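Local coordinates for protein ORF10 (Moritella marina, PDB 6RIW) that probably acts as a 3-oxoacyl-[acyl-carrier-protein] synthase in polyunsaturated fatty acid synthesis, this chain being its ketosynthase-chain length factor didomain, at residues D548-Q554 with N635-I641. Residues are numbered along the deposited sequence; the frame is centred on the assembly and turned at random.
Sequences DCLIPQQ and NQYTSFI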
# COMPACT_ATOMS: atom_id res chain seq x y z
N ASP A 548 4.51 10.70 20.44
CA ASP A 548 3.28 10.17 19.85
C ASP A 548 2.88 10.95 18.59
O ASP A 548 1.70 11.06 18.27
CB ASP A 548 2.14 10.19 20.86
CG ASP A 548 1.03 9.22 20.50
OD1 ASP A 548 1.25 8.39 19.58
OD2 ASP A 548 -0.06 9.27 21.11
N CYS A 549 3.86 11.49 17.89
CA CYS A 549 3.62 12.28 16.69
C CYS A 549 3.45 11.36 15.48
O CYS A 549 4.00 10.26 15.44
CB CYS A 549 4.78 13.24 16.47
SG CYS A 549 4.45 14.55 15.29
N LEU A 550 2.69 11.83 14.50
CA LEU A 550 2.57 11.09 13.24
C LEU A 550 3.86 11.23 12.43
O LEU A 550 4.53 12.26 12.45
CB LEU A 550 1.39 11.60 12.41
CG LEU A 550 0.05 11.85 13.11
CD1 LEU A 550 -1.00 12.17 12.03
CD2 LEU A 550 -0.38 10.64 13.93
N ILE A 551 4.21 10.18 11.68
CA ILE A 551 5.45 10.22 10.91
C ILE A 551 5.34 11.27 9.80
O ILE A 551 4.23 11.59 9.35
CB ILE A 551 5.82 8.83 10.34
CG1 ILE A 551 4.76 8.33 9.33
CG2 ILE A 551 6.04 7.82 11.47
CD1 ILE A 551 5.28 7.17 8.40
N PRO A 552 6.46 11.82 9.34
CA PRO A 552 6.40 12.89 8.32
C PRO A 552 5.76 12.47 7.02
O PRO A 552 5.16 13.33 6.37
CB PRO A 552 7.88 13.27 8.13
CG PRO A 552 8.52 12.93 9.44
CD PRO A 552 7.81 11.70 9.94
N GLN A 553 5.83 11.19 6.61
CA GLN A 553 5.14 10.78 5.38
C GLN A 553 3.66 11.18 5.40
O GLN A 553 3.12 11.70 4.41
CB GLN A 553 5.28 9.27 5.15
CG GLN A 553 4.68 8.79 3.78
CD GLN A 553 4.55 7.28 3.65
OE1 GLN A 553 4.02 6.61 4.54
NE2 GLN A 553 5.02 6.74 2.53
N GLN A 554 2.99 10.95 6.53
CA GLN A 554 1.57 11.27 6.60
C GLN A 554 1.34 12.77 6.77
O GLN A 554 0.44 13.34 6.14
CB GLN A 554 0.92 10.47 7.73
CG GLN A 554 0.97 8.95 7.44
CD GLN A 554 -0.24 8.18 7.98
OE1 GLN A 554 -1.03 8.69 8.79
NE2 GLN A 554 -0.39 6.92 7.53
N ASN A 635 -0.95 6.72 18.57
CA ASN A 635 -1.15 7.54 17.38
C ASN A 635 -0.00 7.37 16.39
O ASN A 635 -0.23 7.28 15.18
CB ASN A 635 -1.32 9.00 17.77
CG ASN A 635 -2.65 9.24 18.45
OD1 ASN A 635 -3.70 9.13 17.81
ND2 ASN A 635 -2.62 9.52 19.75
N GLN A 636 1.23 7.31 16.89
CA GLN A 636 2.36 7.11 15.99
C GLN A 636 2.18 5.84 15.18
O GLN A 636 2.44 5.83 13.97
CB GLN A 636 3.68 7.09 16.77
CG GLN A 636 4.90 7.11 15.85
CD GLN A 636 6.18 6.61 16.52
OE1 GLN A 636 6.16 5.95 17.57
NE2 GLN A 636 7.32 6.89 15.89
N TYR A 637 1.73 4.75 15.81
CA TYR A 637 1.60 3.52 15.03
C TYR A 637 0.47 3.61 13.99
O TYR A 637 0.59 3.00 12.92
CB TYR A 637 1.38 2.32 15.94
CG TYR A 637 2.19 1.08 15.57
CD1 TYR A 637 1.81 0.25 14.53
CD2 TYR A 637 3.30 0.72 16.32
CE1 TYR A 637 2.55 -0.92 14.22
CE2 TYR A 637 4.03 -0.41 16.03
CZ TYR A 637 3.67 -1.23 14.99
OH TYR A 637 4.46 -2.35 14.75
N THR A 638 -0.62 4.35 14.26
CA THR A 638 -1.63 4.52 13.22
C THR A 638 -1.04 5.20 11.98
O THR A 638 -1.51 4.96 10.86
CB THR A 638 -2.85 5.34 13.70
OG1 THR A 638 -2.48 6.72 13.90
CG2 THR A 638 -3.43 4.76 14.98
N SER A 639 -0.03 6.05 12.16
CA SER A 639 0.62 6.67 11.01
C SER A 639 1.59 5.74 10.29
O SER A 639 2.11 6.11 9.24
CB SER A 639 1.33 7.98 11.40
OG SER A 639 2.52 7.78 12.14
N PHE A 640 1.86 4.55 10.84
CA PHE A 640 2.59 3.54 10.07
C PHE A 640 1.71 2.89 9.00
O PHE A 640 2.24 2.16 8.15
CB PHE A 640 3.12 2.43 10.99
CG PHE A 640 4.20 2.86 11.96
CD1 PHE A 640 4.69 4.16 12.00
CD2 PHE A 640 4.72 1.93 12.85
CE1 PHE A 640 5.69 4.52 12.91
CE2 PHE A 640 5.72 2.28 13.74
CZ PHE A 640 6.20 3.59 13.78
N ILE A 641 0.40 3.10 9.03
CA ILE A 641 -0.57 2.41 8.19
C ILE A 641 -0.92 3.32 7.01
O ILE A 641 -1.56 4.35 7.19
CB ILE A 641 -1.83 2.03 8.99
CG1 ILE A 641 -1.44 1.23 10.24
CG2 ILE A 641 -2.83 1.29 8.12
CD1 ILE A 641 -2.54 1.10 11.26
O HOH W 1 1.95 5.79 6.33
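Ser639 meets the backbone of 548-554 with its hydroxyl, which accepts a nearly straight hydrogen bond from Ile551 N (3.0 Å) and donates its own proton to Gln636 O, one helical turn back. Its chi1 of 73° sets OG between the backbone N and the carbonyl carbon, where it can serve both partners. Ile551 closes over the same serine: CG1 lies against Ser639 OG and O, while CG2 reaches the edge of the Phe640 ring, in its plane, 3.6 Å from CE1. At the other end of the contact, the Asp548 carboxylate spans the start of 635-641. OD1 takes Gln636 N nearly head-on at 2.9 Å, and OD2 receives Asn635 ND2 from above the carboxylate plane, the carboxylate and amide planes standing 40° apart. Between these ends, Leu550 CD2 packs 3.6 Å from Asn635 O, and Cys549 O rests on Gln636 CG. Both segments belong to the second ketosynthase-like, thiolase-fold unit of the didomain; here the loop leading into helix 552-567, with Ile551 as its N-cap, is joined to helix 634-638 and to the type I turn Thr638-Ile641 that leads into helix 642-653. Gln554, bent at chi2 (-147°), lays its amide over Ser639, with OE1 3.4 Å from Ser639 CA and bonded to Arg648 of helix 642-653. NE2 makes a weak bond to Ile641 O and gives a second hydrogen bond to a water, which in turn donates to Ser639 O and Gln553 OE1. A leucine in place of Gln554 would probably cost Arg648 its amide acceptor and leave the bridging water without one of its three partners. Arg648 also bonds Thr638 OG1, itself a donor to Asn635 O.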